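Local coordinates for protein cysteine S-methyltransferase NleE (Escherichia coli O157:H7, PDB 4R29) that is a type III effector that probably uses S-adenosylmethionine to methylate a zinc-finger cysteine of host TAB2 and TAB3, thereby blocking NF-kappa-B activation, at residues Thr75-Cys80 / Cys126-Ile131; His123-Cys126 / Cys132-Ile135. The protein carries 1 engineered substitution. All coordinates share one frame; numbering follows the deposited sequence.

Interaction 1 of 2, residues Thr75-Cys80 / Cys126-Ile131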
loop_
_atom_site.group_PDB
_atom_site.type_symbol
_atom_site.label_atom_id
_atom_site.label_comp_id
_atom_site.label_asym_id
_atom_site.label_seq_id
_atom_site.Cartn_x
_atom_site.Cartn_y
_atom_site.Cartn_z
ATOM N N THR A 75 -16.443 1.257 -11.982
ATOM C CA THR A 75 -16.459 0.664 -13.308
ATOM C C THR A 75 -15.542 -0.569 -13.374
ATOM O O THR A 75 -15.917 -1.599 -13.941
ATOM C CB THR A 75 -16.060 1.699 -14.409
ATOM O OG1 THR A 75 -16.903 2.865 -14.319
ATOM C CG2 THR A 75 -16.215 1.081 -15.811
ATOM N N MET A 76 -14.345 -0.470 -12.789
ATOM C CA MET A 76 -13.384 -1.573 -12.874
ATOM C C MET A 76 -13.620 -2.637 -11.801
ATOM O O MET A 76 -13.055 -3.715 -11.861
ATOM C CB MET A 76 -11.952 -1.054 -12.768
ATOM C CG MET A 76 -11.589 0.016 -13.792
ATOM S SD MET A 76 -11.979 -0.518 -15.460
ATOM C CE MET A 76 -11.081 -2.068 -15.594
ATOM N N TYR A 77 -14.443 -2.332 -10.805
ATOM C CA TYR A 77 -14.668 -3.300 -9.743
ATOM C C TYR A 77 -15.186 -4.613 -10.282
ATOM O O TYR A 77 -16.077 -4.655 -11.123
ATOM C CB TYR A 77 -15.658 -2.787 -8.700
ATOM C CG TYR A 77 -15.926 -3.782 -7.578
ATOM C CD1 TYR A 77 -15.065 -3.871 -6.481
ATOM C CD2 TYR A 77 -17.036 -4.619 -7.607
ATOM C CE1 TYR A 77 -15.305 -4.767 -5.451
ATOM C CE2 TYR A 77 -17.290 -5.512 -6.578
ATOM C CZ TYR A 77 -16.428 -5.573 -5.507
ATOM O OH TYR A 77 -16.668 -6.446 -4.485
ATOM N N SER A 78 -14.644 -5.699 -9.764
ATOM C CA SER A 78 -15.166 -7.000 -10.112
ATOM C C SER A 78 -15.147 -7.921 -8.917
ATOM O O SER A 78 -14.627 -7.566 -7.855
ATOM C CB SER A 78 -14.391 -7.602 -11.274
ATOM O OG SER A 78 -14.909 -8.884 -11.555
ATOM N N VAL A 79 -15.743 -9.099 -9.074
ATOM C CA VAL A 79 -15.706 -10.099 -8.017
ATOM C C VAL A 79 -14.498 -10.974 -8.231
ATOM O O VAL A 79 -13.898 -10.940 -9.304
ATOM C CB VAL A 79 -16.986 -10.957 -7.983
ATOM C CG1 VAL A 79 -18.138 -10.156 -7.341
ATOM C CG2 VAL A 79 -17.336 -11.459 -9.394
ATOM N N CYS A 80 -14.135 -11.743 -7.210
ATOM C CA CYS A 80 -12.996 -12.647 -7.290
ATOM C C CYS A 80 -13.281 -13.848 -8.149
ATOM O O CYS A 80 -14.390 -14.370 -8.133
ATOM C CB CYS A 80 -12.638 -13.164 -5.901
ATOM S SG CYS A 80 -11.636 -12.041 -4.963
ATOM N N CYS A 126 -11.420 2.714 -0.248
ATOM C CA CYS A 126 -12.048 2.266 0.988
ATOM C C CYS A 126 -13.570 2.210 0.946
ATOM O O CYS A 126 -14.199 1.666 1.864
ATOM C CB CYS A 126 -11.613 3.170 2.133
ATOM S SG CYS A 126 -9.923 2.863 2.629
ATOM N N GLU A 127 -14.158 2.766 -0.113
ATOM C CA GLU A 127 -15.606 2.753 -0.262
ATOM C C GLU A 127 -16.131 1.649 -1.194
ATOM O O GLU A 127 -17.321 1.598 -1.473
ATOM C CB GLU A 127 -16.120 4.140 -0.689
ATOM C CG GLU A 127 -15.678 5.276 0.250
ATOM C CD GLU A 127 -16.197 6.661 -0.180
ATOM O OE1 GLU A 127 -16.614 6.825 -1.350
ATOM O OE2 GLU A 127 -16.180 7.594 0.658
ATOM N N LEU A 128 -15.254 0.764 -1.658
ATOM C CA LEU A 128 -15.664 -0.353 -2.517
ATOM C C LEU A 128 -16.069 -1.593 -1.714
ATOM O O LEU A 128 -15.487 -1.876 -0.669
ATOM C CB LEU A 128 -14.533 -0.719 -3.478
ATOM C CG LEU A 128 -14.119 0.351 -4.491
ATOM C CD1 LEU A 128 -12.751 0.026 -5.087
ATOM C CD2 LEU A 128 -15.191 0.530 -5.590
ATOM N N PRO A 129 -17.056 -2.355 -2.207
ATOM C CA PRO A 129 -17.488 -3.486 -1.370
ATOM C C PRO A 129 -16.366 -4.519 -1.226
ATOM O O PRO A 129 -15.676 -4.809 -2.216
ATOM C CB PRO A 129 -18.677 -4.089 -2.145
ATOM C CG PRO A 129 -19.068 -3.032 -3.195
ATOM C CD PRO A 129 -17.781 -2.291 -3.492
ATOM N N ASP A 130 -16.190 -5.032 -0.007
ATOM C CA ASP A 130 -15.235 -6.101 0.299
ATOM C C ASP A 130 -13.774 -5.717 0.046
ATOM O O ASP A 130 -12.913 -6.583 -0.077
ATOM C CB ASP A 130 -15.576 -7.364 -0.480
ATOM C CG ASP A 130 -17.042 -7.730 -0.367
ATOM O OD1 ASP A 130 -17.481 -8.028 0.767
ATOM O OD2 ASP A 130 -17.748 -7.703 -1.404
ATOM N N ILE A 131 -13.513 -4.418 -0.045
ATOM C CA ILE A 131 -12.165 -3.908 -0.211
ATOM C C ILE A 131 -11.665 -3.306 1.105
ATOM O O ILE A 131 -12.222 -2.320 1.589
ATOM C CB ILE A 131 -12.119 -2.841 -1.318
ATOM C CG1 ILE A 131 -12.652 -3.422 -2.630
ATOM C CG2 ILE A 131 -10.710 -2.335 -1.506
ATOM C CD1 ILE A 131 -11.824 -4.558 -3.154
#

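Interaction 2 of 2, residues His123-Cys126 / Cys132-Ile135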
loop_
_atom_site.group_PDB
_atom_site.type_symbol
_atom_site.label_atom_id
_atom_site.label_comp_id
_atom_site.label_asym_id
_atom_site.label_seq_id
_atom_site.Cartn_x
_atom_site.Cartn_y
_atom_site.Cartn_z
ATOM N N HIS A 123 -9.028 7.189 -0.383
ATOM C CA HIS A 123 -10.370 7.343 0.170
ATOM C C HIS A 123 -11.425 6.642 -0.686
ATOM O O HIS A 123 -12.321 5.997 -0.158
ATOM C CB HIS A 123 -10.699 8.822 0.425
ATOM C CG HIS A 123 -9.993 9.374 1.620
ATOM N ND1 HIS A 123 -8.650 9.701 1.608
ATOM C CD2 HIS A 123 -10.416 9.581 2.890
ATOM C CE1 HIS A 123 -8.288 10.110 2.810
ATOM N NE2 HIS A 123 -9.337 10.051 3.605
ATOM N N ALA A 124 -11.297 6.755 -2.005
ATOM C CA ALA A 124 -12.215 6.084 -2.925
ATOM C C ALA A 124 -12.131 4.558 -2.788
ATOM O O ALA A 124 -13.155 3.856 -2.840
ATOM C CB ALA A 124 -11.945 6.515 -4.379
ATOM N N LEU A 125 -10.904 4.059 -2.623
ATOM C CA LEU A 125 -10.629 2.629 -2.525
ATOM C C LEU A 125 -11.392 1.991 -1.366
ATOM O O LEU A 125 -11.909 0.867 -1.476
ATOM C CB LEU A 125 -9.138 2.418 -2.267
ATOM C CG LEU A 125 -8.250 1.803 -3.329
ATOM C CD1 LEU A 125 -7.014 1.271 -2.609
ATOM C CD2 LEU A 125 -8.958 0.676 -4.094
ATOM N N CYS A 126 -11.420 2.714 -0.248
ATOM C CA CYS A 126 -12.048 2.266 0.988
ATOM C C CYS A 126 -13.570 2.210 0.946
ATOM O O CYS A 126 -14.199 1.666 1.864
ATOM C CB CYS A 126 -11.613 3.170 2.133
ATOM S SG CYS A 126 -9.923 2.863 2.629
ATOM N N CYS A 132 -10.624 -3.907 1.680
ATOM C CA CYS A 132 -10.023 -3.398 2.911
ATOM C C CYS A 132 -8.598 -2.859 2.709
ATOM O O CYS A 132 -7.820 -3.382 1.898
ATOM C CB CYS A 132 -10.012 -4.486 3.985
ATOM S SG CYS A 132 -11.628 -5.226 4.332
ATOM N N CYS A 133 -8.264 -1.815 3.459
ATOM C CA CYS A 133 -6.912 -1.256 3.455
ATOM C C CYS A 133 -6.326 -1.242 4.866
ATOM O O CYS A 133 -6.869 -0.592 5.760
ATOM C CB CYS A 133 -6.915 0.171 2.893
ATOM S SG CYS A 133 -7.343 0.279 1.132
ATOM N N LYS A 134 -5.231 -1.966 5.072
ATOM C CA LYS A 134 -4.469 -1.822 6.308
ATOM C C LYS A 134 -3.438 -0.717 6.086
ATOM O O LYS A 134 -2.670 -0.765 5.120
ATOM C CB LYS A 134 -3.802 -3.140 6.713
ATOM C CG LYS A 134 -4.789 -4.207 7.193
ATOM C CD LYS A 134 -4.084 -5.535 7.565
ATOM C CE LYS A 134 -5.051 -6.581 8.135
ATOM N NZ LYS A 134 -5.320 -6.390 9.595
ATOM N N ILE A 135 -3.450 0.298 6.946
ATOM C CA ILE A 135 -2.627 1.486 6.741
ATOM C C ILE A 135 -1.701 1.692 7.922
ATOM O O ILE A 135 -2.102 1.489 9.068
ATOM C CB ILE A 135 -3.485 2.756 6.589
ATOM C CG1 ILE A 135 -4.532 2.573 5.490
ATOM C CG2 ILE A 135 -2.593 3.972 6.309
ATOM C CD1 ILE A 135 -5.634 3.639 5.478
#

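Interaction 1 of 2, residues Thr75-Cys80 / Cys126-Ile131
Tyr77, the first residue to leave helical geometry after helix 59-76, lays its ring against the type II beta turn Leu128-Ile131, which leads into an edge strand of this Rossmann-like fold. Proline suits the second place of such a turn because its fixed phi matches; Asp130 takes the third with a left-handed backbone (phi 63°), and Ile131 N closes the turn onto Leu128 O at 3.3 Å.

The apolar contacts centre on the tyrosine ring. Pro129 CD makes a CH-pi contact over one face, 4.2 Å from the ring centroid and 18° off the normal. Ile131 CG1 comes in at the edge, 4.1 Å from Tyr77 CE1, while Leu128 packs more loosely. The leucine also reaches Phe70 and Met73 of helix 59-76 and Ile103, joining the turn to two helices.

The polar contacts lie at the far end of the ring: tyrosine suits this place because a hydrophobic ring can end in a hydroxyl at the partly exposed margin. With CG anti to the backbone N (chi1 180°), the ring extends across the turn. This carries Tyr77 OH to 3.0 Å from Pro129 O and 3.5 Å from Asp130 OD2.

Interaction 2 of 2, residues His123-Cys126 / Cys132-Ile135
No flat group takes part where Leu125 and Cys126 meet Cys133: the contact is made by one methyl and two thiols, with no ring face or edge between the segments. The only ring of the two segments, that of His123, takes no part in the contact and points off in another direction, toward Phe62 and helix 59-76. There it packs edge-to-face with Phe62, while its ND1 is hydrogen-bonded to Asn119 O.

Across the contact, Cys133 SG is the common point. Leu125 CD1 reaches it at 3.9 Å, and Cys126 SG also lies 3.9 Å from Cys133 SG. The two approaches subtend about 65° at the strand sulfur, so they arrive from different directions. The sulfur-sulfur distance is nearly twice that of a disulfide, which leaves the pair as two separate side chains in van der Waals contact. Cys126 SG also lies 4.0 Å from Cys133 CB, alongside the bond that carries the partner sulfur. Leucine serves here through its extended branch: chi2 of -160° stretches CD1 away from the backbone toward the strand. Cysteine is small and weakly polar, and fits the close spacing where helix and strand are joined by a short turn; Cys126 CA and Cys132 CA are 6.3 Å apart.

Strand alternation sorts the residues, with Cys133 directed at the helix and Cys132 away from it. Strand 131-137 is an outer strand of the three-stranded antiparallel sheet, hydrogen-bonded through the backbone to strand 145-151, Cys132 with Tyr150 and Lys134 with Val148. Leu125 and Cys133 continue onto Val149 and Val147 of that central strand, Leu125 and Ala124 meet Met73 of helix 59-76, and Cys126 touches Ile26 of helix 22-26.

Overall arrangement
Residues 126-131 of interaction 1 bridge the two segments of interaction 2, and Cys126 belongs to both: the loop that receives Tyr77 is the connection between the helix and strand packed together in interaction 2. Their centres are 11 Å apart, and they touch directly where Ile131 CG2 lies 3.4 Å from Leu125 O. Neither contact reaches the cofactor. The side chain of Ile131 is about 13 Å from the bound S-adenosylmethionine and about 10 Å from that of Arg107; the side chain of Leu125 is about 10 Å from the ligand and about 8 Å from that of Ser98, which, like Arg107, binds S-adenosylmethionine. Both are structural packing at some distance from the pocket.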